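DNA primase (Aquifex aeolicus, PDB 2AU3) is the DnaG primase, an RNA polymerase that probably synthesises the short RNA primers from which DNA polymerase starts during DNA replication. Local coordinates at residues T367-F370 with R371-G375; V396-E399 with I400-K404; E27-S31 with N32-N36. One frame throughout, in Å; residues are numbered along the deposited sequence.

Interaction 1 of 3, residues T367-F370 with R371-G375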
ATOM      1  N   THR A 367     -26.968  13.156 -20.601  1.00 29.91           N
ATOM      2  CA  THR A 367     -26.574  14.558 -20.670  1.00 27.75           C
ATOM      3  C   THR A 367     -26.303  15.053 -19.258  1.00 27.62           C
ATOM      4  O   THR A 367     -25.344  15.786 -19.026  1.00 26.55           O
ATOM      5  CB  THR A 367     -27.673  15.405 -21.321  1.00 28.73           C
ATOM      6  OG1 THR A 367     -27.739  15.113 -22.722  1.00 27.54           O
ATOM      7  CG2 THR A 367     -27.305  16.906 -21.271  1.00 26.59           C
ATOM      8  N   ARG A 368     -27.156  14.637 -18.317  1.00 26.97           N
ATOM      9  CA  ARG A 368     -27.013  15.018 -16.914  1.00 27.33           C
ATOM     10  C   ARG A 368     -25.637  14.628 -16.392  1.00 25.97           C
ATOM     11  O   ARG A 368     -24.947  15.438 -15.763  1.00 24.34           O
ATOM     12  CB  ARG A 368     -28.079  14.320 -16.071  1.00 28.18           C
ATOM     13  CG  ARG A 368     -28.842  15.260 -15.180  1.00 33.32           C
ATOM     14  CD  ARG A 368     -28.886  14.814 -13.717  1.00 38.95           C
ATOM     15  NE  ARG A 368     -30.112  14.075 -13.444  1.00 39.65           N
ATOM     16  CZ  ARG A 368     -30.526  13.707 -12.242  1.00 39.94           C
ATOM     17  NH1 ARG A 368     -29.816  13.980 -11.150  1.00 39.52           N
ATOM     18  NH2 ARG A 368     -31.663  13.053 -12.144  1.00 40.04           N
ATOM     19  N   GLU A 369     -25.252  13.378 -16.671  1.00 25.21           N
ATOM     20  CA  GLU A 369     -23.990  12.822 -16.191  1.00 25.52           C
ATOM     21  C   GLU A 369     -22.836  13.549 -16.842  1.00 23.32           C
ATOM     22  O   GLU A 369     -21.941  14.022 -16.167  1.00 21.58           O
ATOM     23  CB  GLU A 369     -23.894  11.331 -16.526  1.00 26.04           C
ATOM     24  CG  GLU A 369     -24.466  10.403 -15.466  1.00 32.00           C
ATOM     25  CD  GLU A 369     -23.811   9.021 -15.494  1.00 38.05           C
ATOM     26  OE1 GLU A 369     -23.815   8.379 -16.580  1.00 40.46           O
ATOM     27  OE2 GLU A 369     -23.302   8.580 -14.433  1.00 38.01           O
ATOM     28  N   PHE A 370     -22.891  13.645 -18.162  1.00 22.42           N
ATOM     29  CA  PHE A 370     -21.862  14.331 -18.942  1.00 22.33           C
ATOM     30  C   PHE A 370     -21.600  15.753 -18.442  1.00 22.34           C
ATOM     31  O   PHE A 370     -20.443  16.126 -18.182  1.00 22.55           O
ATOM     32  CB  PHE A 370     -22.255  14.364 -20.409  1.00 20.82           C
ATOM     33  CG  PHE A 370     -21.180  14.902 -21.319  1.00 22.79           C
ATOM     34  CD1 PHE A 370     -20.192  14.067 -21.817  1.00 22.64           C
ATOM     35  CD2 PHE A 370     -21.183  16.236 -21.713  1.00 24.44           C
ATOM     36  CE1 PHE A 370     -19.205  14.569 -22.679  1.00 23.22           C
ATOM     37  CE2 PHE A 370     -20.199  16.733 -22.563  1.00 23.01           C
ATOM     38  CZ  PHE A 370     -19.213  15.902 -23.032  1.00 22.72           C
ATOM     39  N   ARG A 371     -22.661  16.537 -18.298  1.00 21.65           N
ATOM     40  CA  ARG A 371     -22.500  17.916 -17.864  1.00 22.08           C
ATOM     41  C   ARG A 371     -22.025  17.974 -16.416  1.00 21.20           C
ATOM     42  O   ARG A 371     -21.237  18.824 -16.071  1.00 20.94           O
ATOM     43  CB  ARG A 371     -23.775  18.733 -18.099  1.00 22.87           C
ATOM     44  CG  ARG A 371     -24.580  19.047 -16.865  1.00 26.87           C
ATOM     45  CD  ARG A 371     -26.026  19.542 -17.146  1.00 33.63           C
ATOM     46  NE  ARG A 371     -26.103  21.000 -17.176  1.00 39.65           N
ATOM     47  CZ  ARG A 371     -27.212  21.705 -16.982  1.00 41.81           C
ATOM     48  NH1 ARG A 371     -28.374  21.097 -16.750  1.00 43.58           N
ATOM     49  NH2 ARG A 371     -27.161  23.030 -17.037  1.00 45.06           N
ATOM     50  N   TYR A 372     -22.484  17.046 -15.583  1.00 21.00           N
ATOM     51  CA  TYR A 372     -21.963  16.927 -14.217  1.00 19.89           C
ATOM     52  C   TYR A 372     -20.449  16.606 -14.190  1.00 19.40           C
ATOM     53  O   TYR A 372     -19.687  17.289 -13.530  1.00 19.91           O
ATOM     54  CB  TYR A 372     -22.770  15.896 -13.447  1.00 19.03           C
ATOM     55  CG  TYR A 372     -22.213  15.501 -12.103  1.00 20.76           C
ATOM     56  CD1 TYR A 372     -22.435  16.289 -10.970  1.00 21.99           C
ATOM     57  CD2 TYR A 372     -21.511  14.318 -11.951  1.00 20.23           C
ATOM     58  CE1 TYR A 372     -21.938  15.918  -9.728  1.00 23.39           C
ATOM     59  CE2 TYR A 372     -21.024  13.930 -10.715  1.00 23.64           C
ATOM     60  CZ  TYR A 372     -21.224  14.736  -9.613  1.00 22.70           C
ATOM     61  OH  TYR A 372     -20.729  14.348  -8.397  1.00 23.10           O
ATOM     62  N   TYR A 373     -20.012  15.565 -14.888  1.00 19.01           N
ATOM     63  CA  TYR A 373     -18.572  15.241 -14.881  1.00 20.00           C
ATOM     64  C   TYR A 373     -17.731  16.344 -15.486  1.00 19.52           C
ATOM     65  O   TYR A 373     -16.631  16.636 -15.016  1.00 18.26           O
ATOM     66  CB  TYR A 373     -18.283  13.927 -15.600  1.00 19.54           C
ATOM     67  CG  TYR A 373     -18.729  12.744 -14.826  1.00 20.91           C
ATOM     68  CD1 TYR A 373     -18.425  12.629 -13.481  1.00 22.40           C
ATOM     69  CD2 TYR A 373     -19.516  11.758 -15.427  1.00 22.31           C
ATOM     70  CE1 TYR A 373     -18.874  11.551 -12.735  1.00 25.44           C
ATOM     71  CE2 TYR A 373     -19.961  10.669 -14.708  1.00 25.11           C
ATOM     72  CZ  TYR A 373     -19.630  10.563 -13.360  1.00 26.46           C
ATOM     73  OH  TYR A 373     -20.066   9.491 -12.621  1.00 28.72           O
ATOM     74  N   LEU A 374     -18.247  16.937 -16.554  1.00 20.22           N
ATOM     75  CA  LEU A 374     -17.588  18.066 -17.207  1.00 22.44           C
ATOM     76  C   LEU A 374     -17.194  19.181 -16.257  1.00 22.88           C
ATOM     77  O   LEU A 374     -16.179  19.858 -16.495  1.00 23.68           O
ATOM     78  CB  LEU A 374     -18.476  18.634 -18.309  1.00 22.84           C
ATOM     79  CG  LEU A 374     -17.741  19.020 -19.594  1.00 26.11           C
ATOM     80  CD1 LEU A 374     -16.964  17.860 -20.134  1.00 23.94           C
ATOM     81  CD2 LEU A 374     -18.692  19.600 -20.647  1.00 25.88           C
ATOM     82  N   GLY A 375     -17.988  19.382 -15.201  1.00 22.59           N
ATOM     83  CA  GLY A 375     -17.782  20.471 -14.271  1.00 22.89           C
ATOM     84  C   GLY A 375     -16.580  20.279 -13.351  1.00 23.79           C
ATOM     85  O   GLY A 375     -16.294  21.140 -12.517  1.00 23.52           O
TER
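F370 and L374, and likewise E369 and Y373, face each other one turn apart late in alpha helix 363-374, in the helical domain of the primase. The turn is held by four backbone i to i+4 hydrogen bonds: R371 N to T367 O, Y372 N to R368 O, L374 N to F370 O, and Y373 N to E369 O. The last is the straightest, 2.8 Å long with an N-H...O angle of 172°.

Among the apolar groups, F370 has its CG anti to the backbone N (chi1 -173°), which turns the ring out beside its own carbonyl carbon, where it meets L374 one turn on; the two side chains cross obliquely, with F370 CE2 3.8 Å from L374 CD2. Helix 380-394 packs against this pair, F390 stacking on the F370 ring and L386 touching both residues.

The polar pair is looser. E369 and Y373 run side by side, carboxylate and ring planes 55° apart, but E369 OE2 stays 3.8 Å from Y373 OH, too long for a hydrogen bond; OE2 also has a long, weak ion pair with K305 of helix 298-313. The Y373 ring carries Y372 CD2 on one face, 3.8 Å above its plane and displaced toward the rim.

Interaction 2 of 3, residues V396-E399 with I400-K404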
ATOM      1  N   VAL A 396     -27.463  19.188 -28.059  1.00 34.34           N
ATOM      2  CA  VAL A 396     -27.722  19.807 -26.771  1.00 34.07           C
ATOM      3  C   VAL A 396     -26.972  21.143 -26.719  1.00 34.17           C
ATOM      4  O   VAL A 396     -25.777  21.185 -27.014  1.00 34.21           O
ATOM      5  CB  VAL A 396     -27.325  18.873 -25.610  1.00 33.78           C
ATOM      6  CG1 VAL A 396     -27.668  19.507 -24.254  1.00 33.87           C
ATOM      7  CG2 VAL A 396     -28.041  17.543 -25.753  1.00 32.83           C
ATOM      8  N   PRO A 397     -27.683  22.234 -26.408  1.00 34.48           N
ATOM      9  CA  PRO A 397     -27.092  23.582 -26.455  1.00 34.43           C
ATOM     10  C   PRO A 397     -25.855  23.707 -25.562  1.00 34.58           C
ATOM     11  O   PRO A 397     -25.826  23.172 -24.453  1.00 33.89           O
ATOM     12  CB  PRO A 397     -28.228  24.484 -25.952  1.00 34.84           C
ATOM     13  CG  PRO A 397     -29.486  23.716 -26.267  1.00 34.91           C
ATOM     14  CD  PRO A 397     -29.107  22.272 -26.020  1.00 34.38           C
ATOM     15  N   MET A 398     -24.836  24.387 -26.076  1.00 34.64           N
ATOM     16  CA  MET A 398     -23.585  24.584 -25.361  1.00 35.36           C
ATOM     17  C   MET A 398     -23.784  25.140 -23.939  1.00 36.08           C
ATOM     18  O   MET A 398     -23.016  24.834 -23.016  1.00 35.83           O
ATOM     19  CB  MET A 398     -22.653  25.489 -26.183  1.00 35.52           C
ATOM     20  CG  MET A 398     -21.947  24.763 -27.340  1.00 34.54           C
ATOM     21  SD  MET A 398     -20.899  23.363 -26.785  1.00 29.87           S
ATOM     22  CE  MET A 398     -19.679  24.228 -25.819  1.00 28.20           C
ATOM     23  N   GLU A 399     -24.831  25.940 -23.771  1.00 36.65           N
ATOM     24  CA  GLU A 399     -25.116  26.581 -22.497  1.00 37.45           C
ATOM     25  C   GLU A 399     -25.745  25.622 -21.472  1.00 37.00           C
ATOM     26  O   GLU A 399     -25.638  25.846 -20.265  1.00 37.50           O
ATOM     27  CB  GLU A 399     -25.956  27.869 -22.687  1.00 38.06           C
ATOM     28  CG  GLU A 399     -26.793  27.952 -23.975  1.00 41.01           C
ATOM     29  CD  GLU A 399     -25.970  28.193 -25.242  1.00 44.61           C
ATOM     30  OE1 GLU A 399     -25.309  29.260 -25.346  1.00 47.15           O
ATOM     31  OE2 GLU A 399     -25.986  27.318 -26.142  1.00 44.56           O
ATOM     32  N   ILE A 400     -26.371  24.546 -21.952  1.00 36.20           N
ATOM     33  CA  ILE A 400     -26.829  23.458 -21.077  1.00 35.48           C
ATOM     34  C   ILE A 400     -25.626  22.635 -20.582  1.00 35.02           C
ATOM     35  O   ILE A 400     -25.480  22.375 -19.384  1.00 34.57           O
ATOM     36  CB  ILE A 400     -27.837  22.520 -21.823  1.00 35.68           C
ATOM     37  CG1 ILE A 400     -29.135  23.260 -22.212  1.00 36.04           C
ATOM     38  CG2 ILE A 400     -28.110  21.240 -21.008  1.00 35.02           C
ATOM     39  CD1 ILE A 400     -29.806  24.050 -21.074  1.00 37.37           C
ATOM     40  N   LEU A 401     -24.769  22.245 -21.523  1.00 34.06           N
ATOM     41  CA  LEU A 401     -23.580  21.462 -21.239  1.00 33.87           C
ATOM     42  C   LEU A 401     -22.558  22.170 -20.340  1.00 34.31           C
ATOM     43  O   LEU A 401     -21.884  21.528 -19.536  1.00 34.26           O
ATOM     44  CB  LEU A 401     -22.907  21.020 -22.542  1.00 32.84           C
ATOM     45  CG  LEU A 401     -23.756  20.213 -23.529  1.00 32.28           C
ATOM     46  CD1 LEU A 401     -22.950  19.944 -24.802  1.00 28.55           C
ATOM     47  CD2 LEU A 401     -24.250  18.906 -22.888  1.00 29.80           C
ATOM     48  N   LEU A 402     -22.437  23.481 -20.486  1.00 34.84           N
ATOM     49  CA  LEU A 402     -21.490  24.245 -19.674  1.00 35.95           C
ATOM     50  C   LEU A 402     -22.113  24.752 -18.363  1.00 37.29           C
ATOM     51  O   LEU A 402     -21.467  25.482 -17.602  1.00 37.53           O
ATOM     52  CB  LEU A 402     -20.880  25.386 -20.486  1.00 35.25           C
ATOM     53  CG  LEU A 402     -19.985  24.938 -21.641  1.00 34.96           C
ATOM     54  CD1 LEU A 402     -19.167  26.101 -22.181  1.00 34.28           C
ATOM     55  CD2 LEU A 402     -19.053  23.786 -21.214  1.00 35.45           C
ATOM     56  N   MET A 403     -23.351  24.325 -18.102  1.00 38.57           N
ATOM     57  CA  MET A 403     -24.098  24.676 -16.894  1.00 40.53           C
ATOM     58  C   MET A 403     -24.220  26.195 -16.694  1.00 41.70           C
ATOM     59  O   MET A 403     -24.153  26.696 -15.562  1.00 41.38           O
ATOM     60  CB  MET A 403     -23.534  23.956 -15.646  1.00 40.80           C
ATOM     61  CG  MET A 403     -24.114  22.537 -15.434  1.00 42.32           C
ATOM     62  SD  MET A 403     -23.601  21.654 -13.909  1.00 47.47           S
ATOM     63  CE  MET A 403     -21.857  21.529 -14.139  1.00 40.84           C
ATOM     64  N   LYS A 404     -24.398  26.905 -17.813  1.00 43.64           N
ATOM     65  CA  LYS A 404     -24.636  28.350 -17.835  1.00 46.25           C
ATOM     66  C   LYS A 404     -26.091  28.653 -17.494  1.00 48.21           C
ATOM     67  O   LYS A 404     -26.996  28.327 -18.267  1.00 48.10           O
ATOM     68  CB  LYS A 404     -24.307  28.942 -19.212  1.00 45.95           C
ATOM     69  CG  LYS A 404     -23.088  28.342 -19.891  1.00 46.07           C
ATOM     70  CD  LYS A 404     -22.450  29.321 -20.868  1.00 46.46           C
ATOM     71  CE  LYS A 404     -20.951  29.058 -21.019  1.00 45.48           C
ATOM     72  NZ  LYS A 404     -20.106  30.030 -20.291  1.00 42.93           N
TER
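The peptide carbonyl of P397 receives two backbone N-H groups in different ways: L401 N arrives nearly in line with the C=O bond, 3.2 Å from P397 O, whereas I400 N, 2.9 Å from P397 O, sits above the carbonyl plane, 55° out of it. The pyrrolidine ring of P397 lies alongside the I400 side chain, the two pointing the same way, with P397 CD 3.9 Å from I400 CG1 and the ring's CB and CG at similar range.

Behind the proline, V396 makes apolar contacts to I400 and L401. Its CG1 stands anti to the backbone N (chi1 -177°), which lets this one methyl touch two partners, 3.7 Å from both I400 CG2 and L401 CD2, and V396 crosses each of those side chains at about a right angle. L401 continues inward to F390 of helix 380-394 and T367 of helix 363-374, while V396 O accepts a hydrogen bond from H391 ND1.

P397 is the N-cap of the very short helix 398-401, which ends in a Schellman motif. M403 is its C-prime residue, with a positive phi of 56°; the chain reverses there, allowing K404 N to reach back to E399 O in the carbonyl plane, at 2.9 Å, outside the inner bond from M403 N to I400 O. The same reversal brings the beta carbons of E399 and K404 together, CB to CB 4.0 Å.

On another side of the turn, M398 is bent at both chi2 and chi3, curling its end back beside L402, which runs the same way; M398 CE meets L402 CD1 at 4.1 Å. M398 also touches A387 and H391 of helix 380-394, and L402 touches R383 of that helix.

Interaction 3 of 3, residues E27-S31 with N32-N36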
ATOM      1  N   GLU A  27      27.017 -12.424  -4.127  1.00 25.73           N
ATOM      2  CA  GLU A  27      27.261 -12.546  -5.559  1.00 25.92           C
ATOM      3  C   GLU A  27      26.505 -11.439  -6.277  1.00 25.24           C
ATOM      4  O   GLU A  27      25.340 -11.196  -5.980  1.00 24.08           O
ATOM      5  CB  GLU A  27      26.753 -13.888  -6.090  1.00 26.45           C
ATOM      6  CG  GLU A  27      27.112 -14.107  -7.564  1.00 30.90           C
ATOM      7  CD  GLU A  27      26.219 -15.108  -8.284  1.00 37.99           C
ATOM      8  OE1 GLU A  27      25.298 -15.676  -7.642  1.00 40.68           O
ATOM      9  OE2 GLU A  27      26.445 -15.331  -9.508  1.00 41.80           O
ATOM     10  N   LYS A  28      27.160 -10.779  -7.227  1.00 24.60           N
ATOM     11  CA  LYS A  28      26.530  -9.705  -7.972  1.00 24.79           C
ATOM     12  C   LYS A  28      25.621 -10.304  -9.029  1.00 23.78           C
ATOM     13  O   LYS A  28      26.088 -11.032  -9.895  1.00 24.59           O
ATOM     14  CB  LYS A  28      27.577  -8.804  -8.637  1.00 25.52           C
ATOM     15  CG  LYS A  28      26.996  -7.436  -9.067  1.00 26.13           C
ATOM     16  CD  LYS A  28      28.020  -6.311  -8.892  1.00 29.98           C
ATOM     17  CE  LYS A  28      27.403  -4.920  -9.129  1.00 28.33           C
ATOM     18  NZ  LYS A  28      26.497  -4.895 -10.301  1.00 31.06           N
ATOM     19  N   VAL A  29      24.327 -10.012  -8.936  1.00 23.02           N
ATOM     20  CA  VAL A  29      23.329 -10.462  -9.926  1.00 23.37           C
ATOM     21  C   VAL A  29      22.674  -9.194 -10.487  1.00 23.24           C
ATOM     22  O   VAL A  29      21.957  -8.485  -9.771  1.00 23.11           O
ATOM     23  CB  VAL A  29      22.285 -11.449  -9.293  1.00 23.30           C
ATOM     24  CG1 VAL A  29      21.543 -10.788  -8.142  1.00 25.95           C
ATOM     25  CG2 VAL A  29      21.288 -11.960 -10.333  1.00 24.56           C
ATOM     26  N   GLY A  30      22.988  -8.857 -11.732  1.00 22.12           N
ATOM     27  CA  GLY A  30      22.557  -7.577 -12.283  1.00 21.16           C
ATOM     28  C   GLY A  30      23.088  -6.412 -11.456  1.00 21.31           C
ATOM     29  O   GLY A  30      24.295  -6.362 -11.144  1.00 20.94           O
ATOM     30  N   SER A  31      22.183  -5.505 -11.059  1.00 20.68           N
ATOM     31  CA  SER A  31      22.542  -4.354 -10.238  1.00 20.76           C
ATOM     32  C   SER A  31      22.452  -4.664  -8.747  1.00 22.04           C
ATOM     33  O   SER A  31      22.738  -3.800  -7.923  1.00 22.25           O
ATOM     34  CB  SER A  31      21.644  -3.154 -10.558  1.00 20.83           C
ATOM     35  OG  SER A  31      20.341  -3.342 -10.039  1.00 16.47           O
ATOM     36  N   ASN A  32      22.025  -5.885  -8.414  1.00 22.15           N
ATOM     37  CA  ASN A  32      21.801  -6.278  -7.041  1.00 23.14           C
ATOM     38  C   ASN A  32      22.861  -7.295  -6.605  1.00 24.13           C
ATOM     39  O   ASN A  32      23.692  -7.722  -7.417  1.00 23.97           O
ATOM     40  CB  ASN A  32      20.387  -6.853  -6.863  1.00 23.01           C
ATOM     41  CG  ASN A  32      19.289  -5.830  -7.195  1.00 24.95           C
ATOM     42  OD1 ASN A  32      19.204  -4.778  -6.577  1.00 25.87           O
ATOM     43  ND2 ASN A  32      18.471  -6.137  -8.204  1.00 25.55           N
ATOM     44  N   TYR A  33      22.833  -7.656  -5.324  1.00 23.55           N
ATOM     45  CA  TYR A  33      23.611  -8.786  -4.819  1.00 23.81           C
ATOM     46  C   TYR A  33      22.661  -9.784  -4.226  1.00 23.88           C
ATOM     47  O   TYR A  33      21.595  -9.416  -3.740  1.00 24.10           O
ATOM     48  CB  TYR A  33      24.620  -8.344  -3.760  1.00 23.07           C
ATOM     49  CG  TYR A  33      25.720  -7.479  -4.308  1.00 23.51           C
ATOM     50  CD1 TYR A  33      26.887  -8.044  -4.805  1.00 24.40           C
ATOM     51  CD2 TYR A  33      25.599  -6.092  -4.326  1.00 23.89           C
ATOM     52  CE1 TYR A  33      27.905  -7.255  -5.318  1.00 24.98           C
ATOM     53  CE2 TYR A  33      26.616  -5.291  -4.833  1.00 25.26           C
ATOM     54  CZ  TYR A  33      27.773  -5.879  -5.318  1.00 26.43           C
ATOM     55  OH  TYR A  33      28.792  -5.102  -5.852  1.00 29.78           O
ATOM     56  N   ARG A  34      23.023 -11.060  -4.303  1.00 24.11           N
ATOM     57  CA  ARG A  34      22.216 -12.086  -3.688  1.00 25.26           C
ATOM     58  C   ARG A  34      23.102 -13.122  -3.007  1.00 25.25           C
ATOM     59  O   ARG A  34      24.295 -13.263  -3.338  1.00 24.93           O
ATOM     60  CB  ARG A  34      21.269 -12.741  -4.700  1.00 26.31           C
ATOM     61  CG  ARG A  34      21.916 -13.834  -5.486  1.00 29.06           C
ATOM     62  CD  ARG A  34      20.970 -14.796  -6.193  1.00 32.51           C
ATOM     63  NE  ARG A  34      21.779 -15.737  -6.977  1.00 36.62           N
ATOM     64  CZ  ARG A  34      21.439 -16.236  -8.153  1.00 38.03           C
ATOM     65  NH1 ARG A  34      20.288 -15.907  -8.716  1.00 40.91           N
ATOM     66  NH2 ARG A  34      22.262 -17.058  -8.776  1.00 41.81           N
ATOM     67  N   THR A  35      22.508 -13.826  -2.050  1.00 25.07           N
ATOM     68  CA  THR A  35      23.193 -14.856  -1.275  1.00 25.85           C
ATOM     69  C   THR A  35      22.108 -15.692  -0.591  1.00 25.89           C
ATOM     70  O   THR A  35      20.908 -15.439  -0.797  1.00 25.84           O
ATOM     71  CB  THR A  35      24.165 -14.198  -0.255  1.00 26.19           C
ATOM     72  OG1 THR A  35      24.933 -15.204   0.429  1.00 28.22           O
ATOM     73  CG2 THR A  35      23.409 -13.510   0.857  1.00 25.36           C
ATOM     74  N   ASN A  36      22.492 -16.719   0.166  1.00 26.04           N
ATOM     75  CA  ASN A  36      21.478 -17.514   0.860  1.00 26.04           C
ATOM     76  C   ASN A  36      21.115 -16.786   2.130  1.00 25.35           C
ATOM     77  O   ASN A  36      21.984 -16.221   2.800  1.00 24.58           O
ATOM     78  CB  ASN A  36      21.954 -18.939   1.195  1.00 26.63           C
ATOM     79  CG  ASN A  36      22.499 -19.682  -0.006  1.00 27.93           C
ATOM     80  OD1 ASN A  36      21.759 -20.332  -0.744  1.00 31.83           O
ATOM     81  ND2 ASN A  36      23.807 -19.624  -0.184  1.00 25.17           N
TER
HETATM   82  O   HOH W   1      23.818 -16.245  -4.802  1.00 35.29           O
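A tight beta hairpin in the zinc-ribbon domain joins strands 27-29 and 32-35 through a type II' turn from V29 to N32, with G30 at its positive-phi corner. Backbone bonds pair E27 with R34 in both directions and, next to the turn, V29 with N32. K28 and Y33 form the non-hydrogen-bonded pair between them. The turn has a further tie from a side chain: K28 NZ donates to G30 O at 2.8 Å, in the carbonyl plane.

Y33 meets K28 across the strands. Its CG is anti to the carbonyl carbon (chi1 -67°), and the ring and the lysine chain lie at a slant to each other, with Y33 CE1 3.7 Å from K28 CB and Y33 OH 3.4 Å from K28 CD. The ammonium itself is far from the ring, giving at most a weak cation-pi attraction. With alanine in place of Y33, the aliphatic part of K28 would probably lose the surface it lies along and be freer to swing, with NZ held less firmly at the turn.

On the other face E27 and R34 run side by side, carboxylate and guanidinium planes 66° apart, in a salt bridge of 3.5 Å between E27 OE1 and R34 NH2. A water in plane at the edge of the guanidinium also bridges the pair: it accepts from R34 NE at 3.0 Å and donates to E27 OE1 at 3.3 Å. V29 CG1 packs on R34 CB, 4.0 Å away, from a side chain crossing at about a right angle.

The R34 side chain is about 11 Å from the zinc ion. Strand 27-29 forms one margin of the five-stranded antiparallel sheet, and strand 32-35 lies between it and strand 47-50, Y33 and T35 bonding through the backbone to V49 and F47 of that strand.

How the interactions relate
Along the chain interaction 3 comes first, in the N-terminal zinc-ribbon domain, and interactions 1 and 2 follow in series within the helical domain near the C-terminus of the construct. The latter two are neighbours, their centres about 10 Å apart: R371 of helix 363-374 packs against I400 and M403, and L374 approaches L401 O, while helix 380-394, which connects them in sequence, touches both. They therefore belong to one helical cluster. Interaction 3 lies on the opposite side of the chain's centre, its centre about 54 Å from that of interaction 1 and 61 Å from that of interaction 2, reflecting the elongated, multidomain build of the primase.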